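Nitronate monooxygenase family protein (Pseudomonas aeruginosa, PDB 4QIT) uses flavin mononucleotide and molecular oxygen to oxidise alkyl nitronates, with the toxin propionate 3-nitronate as its best and presumed physiological substrate. Local coordinates at residues 20-25 against 71-76; 45-50 against 59-64; 275-280 against 292-297; 90-95 against 309-314. The protein carries 1 engineered substitution. All blocks are in the same frame, centred on the assembly; numbering follows the deposited sequence.

Contact 1. Residues 20-25 against 71-76. With FMN (flavin mononucleotide), chain C.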
loop_
_atom_site.group_PDB
_atom_site.type_symbol
_atom_site.label_atom_id
_atom_site.label_comp_id
_atom_site.label_asym_id
_atom_site.label_seq_id
_atom_site.Cartn_x
_atom_site.Cartn_y
_atom_site.Cartn_z
ATOM N N PRO A 20 -7.498 22.356 6.153
ATOM C CA PRO A 20 -7.813 21.301 5.175
ATOM C C PRO A 20 -7.679 19.902 5.768
ATOM O O PRO A 20 -6.977 19.043 5.211
ATOM C CB PRO A 20 -6.753 21.521 4.093
ATOM C CG PRO A 20 -5.560 22.001 4.867
ATOM C CD PRO A 20 -6.132 22.886 5.964
ATOM N N ILE A 21 -8.365 19.677 6.883
ATOM C CA ILE A 21 -8.231 18.422 7.623
ATOM C C ILE A 21 -9.621 17.935 7.967
ATOM O O ILE A 21 -10.380 18.626 8.655
ATOM C CB ILE A 21 -7.423 18.622 8.928
ATOM C CG1 ILE A 21 -6.029 19.177 8.611
ATOM C CG2 ILE A 21 -7.310 17.305 9.687
ATOM C CD1 ILE A 21 -5.268 19.641 9.838
ATOM N N ILE A 22 -9.963 16.754 7.466
ATOM C CA ILE A 22 -11.236 16.122 7.766
ATOM C C ILE A 22 -10.982 15.007 8.773
ATOM O O ILE A 22 -10.131 14.142 8.535
ATOM C CB ILE A 22 -11.860 15.487 6.501
ATOM C CG1 ILE A 22 -11.990 16.518 5.375
ATOM C CG2 ILE A 22 -13.213 14.850 6.826
ATOM C CD1 ILE A 22 -12.583 15.937 4.091
ATOM N N GLN A 23 -11.693 15.021 9.901
ATOM C CA GLN A 23 -11.678 13.874 10.801
ATOM C C GLN A 23 -12.635 12.853 10.206
ATOM O O GLN A 23 -13.803 13.155 9.996
ATOM C CB GLN A 23 -12.077 14.271 12.230
ATOM C CG GLN A 23 -12.689 13.140 13.069
ATOM C CD GLN A 23 -14.207 13.229 13.129
ATOM O OE1 GLN A 23 -14.765 14.309 13.363
ATOM N NE2 GLN A 23 -14.884 12.104 12.901
ATOM N N ALA A 24 -12.128 11.661 9.897
ATOM C CA ALA A 24 -12.905 10.691 9.125
ATOM C C ALA A 24 -14.176 10.243 9.830
ATOM O O ALA A 24 -14.175 10.005 11.039
ATOM C CB ALA A 24 -12.044 9.477 8.774
ATOM N N PRO A 25 -15.272 10.120 9.071
ATOM C CA PRO A 25 -16.435 9.466 9.659
ATOM C C PRO A 25 -16.062 8.028 9.915
ATOM O O PRO A 25 -15.389 7.395 9.093
ATOM C CB PRO A 25 -17.492 9.534 8.553
ATOM C CG PRO A 25 -16.728 9.735 7.289
ATOM C CD PRO A 25 -15.462 10.459 7.651
ATOM N N PRO A 71 -19.109 24.072 9.762
ATOM C CA PRO A 71 -19.437 22.977 8.842
ATOM C C PRO A 71 -19.004 21.619 9.368
ATOM O O PRO A 71 -17.976 21.512 10.023
ATOM C CB PRO A 71 -18.609 23.318 7.606
ATOM C CG PRO A 71 -18.564 24.833 7.638
ATOM C CD PRO A 71 -18.358 25.142 9.081
ATOM N N PHE A 72 -19.794 20.598 9.062
ATOM C CA PHE A 72 -19.417 19.215 9.341
ATOM C C PHE A 72 -19.925 18.303 8.231
ATOM O O PHE A 72 -20.702 18.721 7.366
ATOM C CB PHE A 72 -19.908 18.755 10.726
ATOM C CG PHE A 72 -21.402 18.824 10.897
ATOM C CD1 PHE A 72 -22.004 19.992 11.350
ATOM C CD2 PHE A 72 -22.203 17.729 10.611
ATOM C CE1 PHE A 72 -23.381 20.066 11.514
ATOM C CE2 PHE A 72 -23.582 17.795 10.775
ATOM C CZ PHE A 72 -24.169 18.973 11.228
ATOM N N ASN A 73 -19.479 17.052 8.284
ATOM C CA ASN A 73 -19.628 16.071 7.217
ATOM C C ASN A 73 -20.480 14.913 7.728
ATOM O O ASN A 73 -20.277 14.415 8.843
ATOM C CB ASN A 73 -18.210 15.611 6.828
ATOM C CG ASN A 73 -18.175 14.426 5.868
ATOM O OD1 ASN A 73 -19.064 14.226 5.026
ATOM N ND2 ASN A 73 -17.096 13.644 5.967
ATOM N N VAL A 74 -21.460 14.514 6.923
ATOM C CA VAL A 74 -22.335 13.396 7.257
ATOM C C VAL A 74 -22.132 12.293 6.229
ATOM O O VAL A 74 -22.287 12.529 5.028
ATOM C CB VAL A 74 -23.811 13.830 7.310
ATOM C CG1 VAL A 74 -24.710 12.632 7.566
ATOM C CG2 VAL A 74 -23.997 14.880 8.402
ATOM N N ASN A 75 -21.770 11.101 6.695
ATOM C CA ASN A 75 -21.356 10.022 5.800
ATOM C C ASN A 75 -22.379 8.890 5.720
ATOM O O ASN A 75 -22.931 8.454 6.743
ATOM C CB ASN A 75 -19.999 9.494 6.265
ATOM C CG ASN A 75 -19.476 8.353 5.420
ATOM O OD1 ASN A 75 -19.670 7.184 5.756
ATOM N ND2 ASN A 75 -18.793 8.684 4.329
ATOM N N LEU A 76 -22.609 8.413 4.496
ATOM C CA LEU A 76 -23.507 7.285 4.257
ATOM C C LEU A 76 -22.847 6.231 3.377
ATOM O O LEU A 76 -22.170 6.555 2.395
ATOM C CB LEU A 76 -24.815 7.760 3.604
ATOM C CG LEU A 76 -25.652 8.716 4.471
ATOM C CD1 LEU A 76 -25.303 10.171 4.180
ATOM C CD2 LEU A 76 -27.149 8.468 4.313
HETATM N N1 FMN C . -15.128 5.408 6.126
HETATM C C2 FMN C . -16.468 5.571 5.801
HETATM O O2 FMN C . -16.763 5.994 4.690
HETATM N N3 FMN C . -17.468 5.299 6.708
HETATM C C4 FMN C . -17.120 4.822 7.954
HETATM O O4 FMN C . -17.976 4.552 8.791
HETATM C C4A FMN C . -15.787 4.646 8.278
HETATM N N5 FMN C . -15.479 4.168 9.524
HETATM C C5A FMN C . -14.169 3.996 9.899
HETATM C C6 FMN C . -13.906 3.523 11.177
HETATM C C7 FMN C . -12.607 3.346 11.606
HETATM C C7M FMN C . -12.404 2.852 13.011
HETATM C C8 FMN C . -11.550 3.621 10.738
HETATM C C8M FMN C . -10.131 3.413 11.186
HETATM C C9 FMN C . -11.820 4.092 9.448
HETATM C C9A FMN C . -13.137 4.289 9.018
HETATM N N10 FMN C . -13.441 4.765 7.741
HETATM C C10 FMN C . -14.774 4.936 7.373
HETATM C "C1'" FMN C . -12.338 5.059 6.756
HETATM C "C2'" FMN C . -11.897 6.513 6.764
HETATM O "O2'" FMN C . -12.858 7.295 6.104
HETATM C "C3'" FMN C . -10.573 6.687 6.033
HETATM O "O3'" FMN C . -10.558 6.010 4.794
HETATM C "C4'" FMN C . -9.487 6.089 6.900
HETATM O "O4'" FMN C . -9.784 6.331 8.263
HETATM C "C5'" FMN C . -8.170 6.765 6.561
HETATM O "O5'" FMN C . -7.194 5.916 7.083
HETATM P P FMN C . -6.414 6.266 8.424
HETATM O O1P FMN C . -6.468 7.752 8.664
HETATM O O2P FMN C . -5.023 5.736 8.260
HETATM O O3P FMN C . -7.159 5.552 9.503
#

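Contact 2. Residues 45-50 against 59-64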
loop_
_atom_site.group_PDB
_atom_site.type_symbol
_atom_site.label_atom_id
_atom_site.label_comp_id
_atom_site.label_asym_id
_atom_site.label_seq_id
_atom_site.Cartn_x
_atom_site.Cartn_y
_atom_site.Cartn_z
ATOM N N GLY A 45 -15.279 18.180 11.014
ATOM C CA GLY A 45 -15.686 17.024 11.791
ATOM C C GLY A 45 -16.637 16.186 10.966
ATOM O O GLY A 45 -17.276 16.700 10.029
ATOM N N SER A 46 -16.729 14.898 11.295
ATOM C CA SER A 46 -17.608 13.995 10.549
ATOM C C SER A 46 -18.354 13.027 11.447
ATOM O O SER A 46 -17.842 12.602 12.485
ATOM C CB SER A 46 -16.818 13.191 9.499
ATOM O OG SER A 46 -16.032 14.028 8.660
ATOM N N ILE A 47 -19.568 12.677 11.036
ATOM C CA ILE A 47 -20.289 11.553 11.632
ATOM C C ILE A 47 -20.749 10.584 10.550
ATOM O O ILE A 47 -20.903 10.962 9.383
ATOM C CB ILE A 47 -21.516 11.981 12.475
ATOM C CG1 ILE A 47 -22.491 12.814 11.640
ATOM C CG2 ILE A 47 -21.073 12.728 13.741
ATOM C CD1 ILE A 47 -23.802 13.172 12.359
ATOM N N ALA A 48 -20.966 9.338 10.962
ATOM C CA ALA A 48 -21.451 8.278 10.086
ATOM C C ALA A 48 -22.859 7.882 10.540
ATOM O O ALA A 48 -23.077 7.625 11.729
ATOM C CB ALA A 48 -20.504 7.081 10.148
ATOM N N ILE A 49 -23.806 7.827 9.601
ATOM C CA ILE A 49 -25.222 7.721 9.926
ATOM C C ILE A 49 -25.851 6.428 9.395
ATOM O O ILE A 49 -27.005 6.110 9.706
ATOM C CB ILE A 49 -25.944 9.005 9.394
ATOM C CG1 ILE A 49 -26.402 9.879 10.553
ATOM C CG2 ILE A 49 -26.981 8.724 8.326
ATOM C CD1 ILE A 49 -25.290 10.157 11.485
ATOM N N THR A 50 -25.085 5.665 8.619
ATOM C CA THR A 50 -25.584 4.379 8.115
ATOM C C THR A 50 -25.919 3.425 9.263
ATOM O O THR A 50 -25.254 3.419 10.299
ATOM C CB THR A 50 -24.581 3.746 7.124
ATOM O OG1 THR A 50 -24.581 4.508 5.911
ATOM C CG2 THR A 50 -24.948 2.292 6.816
ATOM N N ALA A 59 -31.555 13.208 14.162
ATOM C CA ALA A 59 -31.269 13.606 15.535
ATOM C C ALA A 59 -29.772 13.772 15.761
ATOM O O ALA A 59 -29.342 14.691 16.462
ATOM C CB ALA A 59 -31.840 12.604 16.505
ATOM N N LEU A 60 -28.987 12.874 15.170
ATOM C CA LEU A 60 -27.532 12.942 15.262
ATOM C C LEU A 60 -26.969 14.209 14.621
ATOM O O LEU A 60 -26.052 14.832 15.158
ATOM C CB LEU A 60 -26.902 11.704 14.618
ATOM C CG LEU A 60 -27.018 10.424 15.446
ATOM C CD1 LEU A 60 -26.634 9.221 14.610
ATOM C CD2 LEU A 60 -26.145 10.510 16.698
ATOM N N ILE A 61 -27.516 14.586 13.469
ATOM C CA ILE A 61 -27.098 15.807 12.788
ATOM C C ILE A 61 -27.422 17.016 13.669
ATOM O O ILE A 61 -26.610 17.936 13.823
ATOM C CB ILE A 61 -27.782 15.931 11.410
ATOM C CG1 ILE A 61 -27.252 14.853 10.462
ATOM C CG2 ILE A 61 -27.575 17.311 10.795
ATOM C CD1 ILE A 61 -28.023 14.756 9.159
ATOM N N ARG A 62 -28.598 16.993 14.283
ATOM C CA ARG A 62 -28.991 18.086 15.156
ATOM C C ARG A 62 -28.134 18.141 16.414
ATOM O O ARG A 62 -27.845 19.228 16.920
ATOM C CB ARG A 62 -30.481 17.999 15.480
ATOM C CG ARG A 62 -31.317 18.238 14.242
ATOM C CD ARG A 62 -32.799 18.289 14.522
ATOM N NE ARG A 62 -33.531 18.588 13.295
ATOM C CZ ARG A 62 -34.830 18.866 13.245
ATOM N NH1 ARG A 62 -35.547 18.892 14.360
ATOM N NH2 ARG A 62 -35.406 19.123 12.078
ATOM N N GLU A 63 -27.698 16.983 16.904
ATOM C CA GLU A 63 -26.796 16.972 18.053
ATOM C C GLU A 63 -25.482 17.684 17.728
ATOM O O GLU A 63 -24.972 18.462 18.541
ATOM C CB GLU A 63 -26.520 15.545 18.539
ATOM C CG GLU A 63 -27.706 14.884 19.235
ATOM C CD GLU A 63 -27.377 13.504 19.786
ATOM O OE1 GLU A 63 -28.320 12.704 19.987
ATOM O OE2 GLU A 63 -26.182 13.218 20.021
ATOM N N VAL A 64 -24.924 17.407 16.553
ATOM C CA VAL A 64 -23.696 18.085 16.135
ATOM C C VAL A 64 -23.904 19.601 16.098
ATOM O O VAL A 64 -23.077 20.356 16.607
ATOM C CB VAL A 64 -23.200 17.591 14.757
ATOM C CG1 VAL A 64 -21.884 18.249 14.393
ATOM C CG2 VAL A 64 -23.040 16.067 14.763
#

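Contact 3. Residues 275-280 against 292-297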
loop_
_atom_site.group_PDB
_atom_site.type_symbol
_atom_site.label_atom_id
_atom_site.label_comp_id
_atom_site.label_asym_id
_atom_site.label_seq_id
_atom_site.Cartn_x
_atom_site.Cartn_y
_atom_site.Cartn_z
ATOM N N THR A 275 -9.187 -8.022 6.489
ATOM C CA THR A 275 -10.037 -9.185 6.676
ATOM C C THR A 275 -11.371 -8.981 5.967
ATOM O O THR A 275 -11.897 -7.866 5.913
ATOM C CB THR A 275 -10.290 -9.470 8.175
ATOM O OG1 THR A 275 -11.157 -10.607 8.307
ATOM C CG2 THR A 275 -10.931 -8.255 8.888
ATOM N N VAL A 276 -11.908 -10.062 5.411
ATOM C CA VAL A 276 -13.277 -10.043 4.903
ATOM C C VAL A 276 -14.228 -10.810 5.815
ATOM O O VAL A 276 -15.439 -10.755 5.624
ATOM C CB VAL A 276 -13.402 -10.639 3.483
ATOM C CG1 VAL A 276 -12.535 -9.873 2.509
ATOM C CG2 VAL A 276 -13.080 -12.142 3.484
ATOM N N THR A 277 -13.689 -11.515 6.806
ATOM C CA THR A 277 -14.525 -12.396 7.633
ATOM C C THR A 277 -15.253 -11.670 8.769
ATOM O O THR A 277 -16.212 -12.197 9.341
ATOM C CB THR A 277 -13.726 -13.596 8.176
ATOM O OG1 THR A 277 -12.506 -13.135 8.767
ATOM C CG2 THR A 277 -13.401 -14.570 7.041
ATOM N N MET A 278 -14.804 -10.466 9.094
ATOM C CA MET A 278 -15.479 -9.639 10.090
ATOM C C MET A 278 -16.831 -9.124 9.592
ATOM O O MET A 278 -17.842 -9.224 10.290
ATOM C CB MET A 278 -14.579 -8.457 10.489
ATOM C CG MET A 278 -15.148 -7.551 11.585
ATOM S SD MET A 278 -14.778 -8.093 13.264
ATOM C CE MET A 278 -13.000 -7.840 13.297
ATOM N N SER A 279 -16.864 -8.574 8.383
ATOM C CA SER A 279 -18.053 -7.856 7.945
ATOM C C SER A 279 -18.599 -8.327 6.611
ATOM O O SER A 279 -19.716 -7.972 6.246
ATOM C CB SER A 279 -17.737 -6.372 7.829
ATOM O OG SER A 279 -16.907 -6.151 6.700
ATOM N N GLY A 280 -17.794 -9.082 5.866
ATOM C CA GLY A 280 -18.147 -9.488 4.518
ATOM C C GLY A 280 -17.550 -8.589 3.446
ATOM O O GLY A 280 -17.702 -8.851 2.251
ATOM N N PHE A 292 -9.684 -14.519 10.061
ATOM C CA PHE A 292 -9.234 -15.819 9.580
ATOM C C PHE A 292 -9.308 -15.945 8.063
ATOM O O PHE A 292 -9.803 -15.050 7.371
ATOM C CB PHE A 292 -9.966 -16.965 10.291
ATOM C CG PHE A 292 -11.460 -16.906 10.183
ATOM C CD1 PHE A 292 -12.209 -16.213 11.121
ATOM C CD2 PHE A 292 -12.120 -17.572 9.160
ATOM C CE1 PHE A 292 -13.590 -16.165 11.030
ATOM C CE2 PHE A 292 -13.495 -17.535 9.063
ATOM C CZ PHE A 292 -14.235 -16.828 9.998
ATOM N N ASP A 293 -8.794 -17.062 7.549
ATOM C CA ASP A 293 -8.745 -17.280 6.109
ATOM C C ASP A 293 -10.077 -17.822 5.604
ATOM O O ASP A 293 -10.457 -18.950 5.919
ATOM C CB ASP A 293 -7.620 -18.261 5.766
ATOM C CG ASP A 293 -7.306 -18.297 4.283
ATOM O OD1 ASP A 293 -8.092 -17.756 3.476
ATOM O OD2 ASP A 293 -6.262 -18.874 3.918
ATOM N N ALA A 294 -10.775 -17.022 4.803
ATOM C CA ALA A 294 -12.063 -17.423 4.245
ATOM C C ALA A 294 -11.913 -18.536 3.216
ATOM O O ALA A 294 -12.890 -19.183 2.847
ATOM C CB ALA A 294 -12.761 -16.232 3.623
ATOM N N ALA A 295 -10.685 -18.745 2.748
ATOM C CA ALA A 295 -10.420 -19.739 1.713
ATOM C C ALA A 295 -9.882 -21.047 2.290
ATOM O O ALA A 295 -9.612 -21.987 1.546
ATOM C CB ALA A 295 -9.455 -19.179 0.678
ATOM N N ALA A 296 -9.726 -21.102 3.610
ATOM C CA ALA A 296 -9.223 -22.298 4.279
ATOM C C ALA A 296 -10.208 -23.462 4.162
ATOM O O ALA A 296 -11.416 -23.245 4.046
ATOM C CB ALA A 296 -8.924 -21.997 5.740
ATOM N N PRO A 297 -9.695 -24.705 4.180
ATOM C CA PRO A 297 -10.565 -25.883 4.077
ATOM C C PRO A 297 -11.585 -25.954 5.210
ATOM O O PRO A 297 -11.233 -25.770 6.376
ATOM C CB PRO A 297 -9.580 -27.054 4.177
ATOM C CG PRO A 297 -8.288 -26.496 3.683
ATOM C CD PRO A 297 -8.267 -25.073 4.163
HETATM O O HOH W 1 -9.155 -12.536 7.772
HETATM O O HOH W 2 -10.169 -12.394 5.435
#

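Contact 4. Residues 90-95 against 309-314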
loop_
_atom_site.group_PDB
_atom_site.type_symbol
_atom_site.label_atom_id
_atom_site.label_comp_id
_atom_site.label_asym_id
_atom_site.label_seq_id
_atom_site.Cartn_x
_atom_site.Cartn_y
_atom_site.Cartn_z
ATOM N N ARG A 90 -27.186 -19.597 6.822
ATOM C CA ARG A 90 -27.353 -20.699 7.762
ATOM C C ARG A 90 -26.048 -21.485 7.901
ATOM O O ARG A 90 -25.639 -21.822 9.008
ATOM C CB ARG A 90 -28.489 -21.616 7.301
ATOM C CG ARG A 90 -28.855 -22.726 8.275
ATOM C CD ARG A 90 -30.141 -23.400 7.820
ATOM N NE ARG A 90 -30.429 -24.637 8.539
ATOM C CZ ARG A 90 -31.588 -25.285 8.462
ATOM N NH1 ARG A 90 -32.567 -24.801 7.708
ATOM N NH2 ARG A 90 -31.773 -26.406 9.147
ATOM N N ALA A 91 -25.394 -21.753 6.772
ATOM C CA ALA A 91 -24.125 -22.474 6.780
ATOM C C ALA A 91 -23.028 -21.686 7.508
ATOM O O ALA A 91 -22.180 -22.270 8.193
ATOM C CB ALA A 91 -23.693 -22.819 5.351
ATOM N N TRP A 92 -23.048 -20.362 7.349
ATOM C CA TRP A 92 -22.068 -19.510 8.006
ATOM C C TRP A 92 -22.264 -19.548 9.522
ATOM O O TRP A 92 -21.299 -19.720 10.273
ATOM C CB TRP A 92 -22.161 -18.077 7.477
ATOM C CG TRP A 92 -21.039 -17.216 7.968
ATOM C CD1 TRP A 92 -21.099 -16.231 8.916
ATOM C CD2 TRP A 92 -19.680 -17.277 7.536
ATOM N NE1 TRP A 92 -19.853 -15.677 9.101
ATOM C CE2 TRP A 92 -18.962 -16.306 8.263
ATOM C CE3 TRP A 92 -18.996 -18.070 6.605
ATOM C CZ2 TRP A 92 -17.593 -16.099 8.087
ATOM C CZ3 TRP A 92 -17.636 -17.864 6.427
ATOM C CH2 TRP A 92 -16.946 -16.889 7.170
ATOM N N LEU A 93 -23.510 -19.381 9.960
ATOM C CA LEU A 93 -23.845 -19.477 11.378
ATOM C C LEU A 93 -23.456 -20.836 11.968
ATOM O O LEU A 93 -22.887 -20.900 13.054
ATOM C CB LEU A 93 -25.334 -19.206 11.583
ATOM C CG LEU A 93 -25.747 -17.759 11.302
ATOM C CD1 LEU A 93 -27.259 -17.631 11.180
ATOM C CD2 LEU A 93 -25.223 -16.852 12.404
ATOM N N ASP A 94 -23.742 -21.919 11.246
ATOM C CA ASP A 94 -23.369 -23.251 11.724
ATOM C C ASP A 94 -21.858 -23.361 11.928
ATOM O O ASP A 94 -21.384 -23.965 12.899
ATOM C CB ASP A 94 -23.839 -24.334 10.744
ATOM C CG ASP A 94 -25.345 -24.532 10.759
ATOM O OD1 ASP A 94 -26.029 -23.981 11.651
ATOM O OD2 ASP A 94 -25.844 -25.260 9.876
ATOM N N TYR A 95 -21.107 -22.778 10.999
ATOM C CA TYR A 95 -19.652 -22.737 11.085
ATOM C C TYR A 95 -19.168 -21.977 12.320
ATOM O O TYR A 95 -18.182 -22.372 12.949
ATOM C CB TYR A 95 -19.056 -22.117 9.815
ATOM C CG TYR A 95 -17.545 -22.068 9.826
ATOM C CD1 TYR A 95 -16.792 -23.223 9.640
ATOM C CD2 TYR A 95 -16.868 -20.872 10.022
ATOM C CE1 TYR A 95 -15.407 -23.187 9.657
ATOM C CE2 TYR A 95 -15.481 -20.827 10.038
ATOM C CZ TYR A 95 -14.761 -21.988 9.856
ATOM O OH TYR A 95 -13.386 -21.951 9.869
ATOM N N TYR A 309 -21.569 -9.063 8.849
ATOM C CA TYR A 309 -21.346 -8.232 10.032
ATOM C C TYR A 309 -22.422 -8.423 11.103
ATOM O O TYR A 309 -22.133 -8.331 12.289
ATOM C CB TYR A 309 -21.177 -6.750 9.664
ATOM C CG TYR A 309 -20.380 -5.977 10.705
ATOM C CD1 TYR A 309 -19.290 -6.561 11.335
ATOM C CD2 TYR A 309 -20.711 -4.674 11.047
ATOM C CE1 TYR A 309 -18.545 -5.876 12.280
ATOM C CE2 TYR A 309 -19.966 -3.974 12.002
ATOM C CZ TYR A 309 -18.883 -4.587 12.605
ATOM O OH TYR A 309 -18.130 -3.920 13.550
ATOM N N ASP A 310 -23.654 -8.707 10.692
ATOM C CA ASP A 310 -24.715 -8.993 11.653
ATOM C C ASP A 310 -24.355 -10.234 12.477
ATOM O O ASP A 310 -24.544 -10.252 13.695
ATOM C CB ASP A 310 -26.043 -9.181 10.915
ATOM C CG ASP A 310 -27.240 -9.188 11.851
ATOM O OD1 ASP A 310 -27.228 -8.448 12.858
ATOM O OD2 ASP A 310 -28.206 -9.940 11.581
ATOM N N ALA A 311 -23.812 -11.256 11.821
ATOM C CA ALA A 311 -23.392 -12.462 12.526
ATOM C C ALA A 311 -22.238 -12.145 13.483
ATOM O O ALA A 311 -22.237 -12.558 14.647
ATOM C CB ALA A 311 -22.995 -13.568 11.530
ATOM N N THR A 312 -21.264 -11.395 12.991
ATOM C CA THR A 312 -20.106 -11.032 13.793
ATOM C C THR A 312 -20.512 -10.198 15.005
ATOM O O THR A 312 -19.997 -10.419 16.109
ATOM C CB THR A 312 -19.082 -10.281 12.934
ATOM O OG1 THR A 312 -18.584 -11.168 11.923
ATOM C CG2 THR A 312 -17.910 -9.763 13.769
ATOM N N LYS A 313 -21.431 -9.251 14.811
ATOM C CA LYS A 313 -21.909 -8.436 15.933
ATOM C C LYS A 313 -22.543 -9.289 17.030
ATOM O O LYS A 313 -22.322 -9.056 18.223
ATOM C CB LYS A 313 -22.868 -7.347 15.454
ATOM C CG LYS A 313 -22.164 -6.173 14.821
ATOM C CD LYS A 313 -23.168 -5.090 14.435
ATOM C CE LYS A 313 -22.619 -3.701 14.681
ATOM N NZ LYS A 313 -23.733 -2.721 14.878
ATOM N N ALA A 314 -23.303 -10.302 16.629
ATOM C CA ALA A 314 -23.859 -11.237 17.597
ATOM C C ALA A 314 -22.763 -11.957 18.387
ATOM O O ALA A 314 -22.873 -12.115 19.599
ATOM C CB ALA A 314 -24.764 -12.242 16.904
HETATM O O HOH W 3 -18.427 -13.634 10.532
#

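Contact 1. Residues 20-25 against 71-76
P25 packs on N75: CB of P25 lies 3.4 Å from CB of N75, and CG of P25 is equally near that atom; the two side chains cross at about a right angle. N73 is a looser neighbour. Its ND2 is 4.0 Å from CD of P25 and 4.2 Å from CG2 of I22.

The polar contacts run to the flavin, to two serines and, within 20-25, from Q23 to A24. With CG turned opposite the backbone N (chi1 179°), N75 reaches past the proline to the pyrimidine end of FMN, where N3 donates to OD1 of N75 at 3.1 Å in a bent bond (N-H...O 136°). The amide of N73 is gripped at both ends, ND2 bonding to S46 OG and OD1 to S137 OG, which should fix its rotation inside the barrel. Q23 NE2 bonds to the carbonyl O of A24 at 2.9 Å, approaching from above the carbonyl plane.

On the cofactor side, CB of A24 is 3.5 Å from the ribityl O2'. Strands 21-23 and 72-77 are not neighbours in the barrel sheet: I21 and Q23 bond to L44, I22 bonds to strand 241-244, and F72 and V74 pack outward on helix 54-65.

Contact 2. Residues 45-50 against 59-64
I47 carries its CG1 in the crowded position between backbone N and carbonyl carbon (chi1 57°), and an extended second torsion then thrusts CD1 straight at segment 59-64 of helix 54-65. I49 takes a chi1 of -110°, off the staggered positions, and a bent second torsion folds its CD1 back to meet L60.

The two isoleucines use these shapes differently. CD1 of I47 enters between successive turns of the helix: it meets CG2 of V64 tip to tip at 3.8 Å, lies 4.1 Å from CB of L60, and has CG1 of I61 a little farther off at 4.3 Å. I49 and L60 instead slide past each other in opposite directions, with CD1 of I49 touching CD1 of L60 at 3.5 Å. The side chains that meet are all aliphatic, and I47 CD1 also rests on the helix backbone at the O of L60.

Other elements close it in. P32 touches L60 and V64, A35 lies against I47, and I61 continues onto F72 and V74 of the next strand and onto M127 and L128 of helix 124-131. A48, pointing away from the helix, touches FMN.

Strand 45-48 and segment 59-64 run nearly antiparallel, at 161°, with a closest approach of the segment axes of 9.9 Å. This is the first half of the beta-alpha-beta crossover 45-48, 54-65, 72-77, the connection by which a TIM barrel is built from repeated beta-alpha units.

Contact 3. Residues 275-280 against 292-297
T277 and F292 join two loops on either side of strand 283-285, each bearing a small turn: an ST turn, in which the backbone N of T277 donates to T275 OG1, and a type I beta turn from D293 to A296, reinforced by an Asx turn in which D293 OD1 accepts from A295 N.

The T277 side chain begins against the aromatic ring, its CB 3.7 Å from CZ of F292. It then branches. OG1, placed between backbone N and carbonyl carbon (chi1 49°), bonds to the carbonyl O of M290. CG2 lies over one face of F292, 3.9 Å from the ring centroid and 22° off the ring normal, a CH-pi contact offset toward the rim. The same methyl is 3.9 Å from CB of A294, so it sits between ring and turn. V276 adds its CG2 at 4.1 Å from CB of A294.

Beyond the threonine, F292 also touches W92 and Y95 of helix 86-101, linking the 292-297 loop to that helix. Two waters meet at F292 O. One accepts from the backbone N of V276 and donates to F292 O only weakly; the other contacts the side-chain OG1 of T275 at 2.8 Å and donates to F292 O at 2.6 Å.

Contact 4. Residues 90-95 against 309-314
A311 meets W92 and L93 where helix 307-320 passes helix 86-101. At the start of the segment 309-314, Y309 turns to M278 and S279. D310 follows, with OD2 accepting from the backbone N of K112.

A311 then carries the direct contact. Its CB is 4.1 Å from CD2 of L93 and 4.2 Å from CD1 of W92, the latter approach being at the edge of the indole, near its plane. A chi1 of -171° swings the indole of W92 away from its own backbone N and toward 309-314.

T312 adds a polar bridge. NE1 of W92 donates in the ring plane to a water at 2.9 Å, and this water donates to OG1 of T312 at 2.8 Å. OG1 of T312 is also bonded to M278 O. Next comes K313, whose CG lies 4.1 Å above the plane of the Y309 ring, one turn back. At the end of the segment, A314 rests on F100, farther along helix 86-101.

The chemistry is thus a small apolar contact beside a one-water bridge: the short A311 side chain is consistent with the close CA approach of L93 and A311, while the water satisfies the buried indole N-H.

How the contacts relate
Contacts 1 and 2 belong to the barrel core: their centres are 10 Å apart, and strands 45-48 and 72-77, one from each, pair directly as sheet neighbours. In sequence, contact 2 falls between the two segments of contact 1, which closes before contacts 3 and 4 open; contact 3 likewise lies between the segments of contact 4. Contacts 3 and 4 lie across the chain's centre from contact 1, with centres 12 Å from each other and about 30 Å from those of contacts 1 and 2. They touch, and helix 86-101, which follows strand 72-77, is joined there to helix 307-320. One pair therefore shapes the flavin-binding barrel, and the other ties together a more peripheral region.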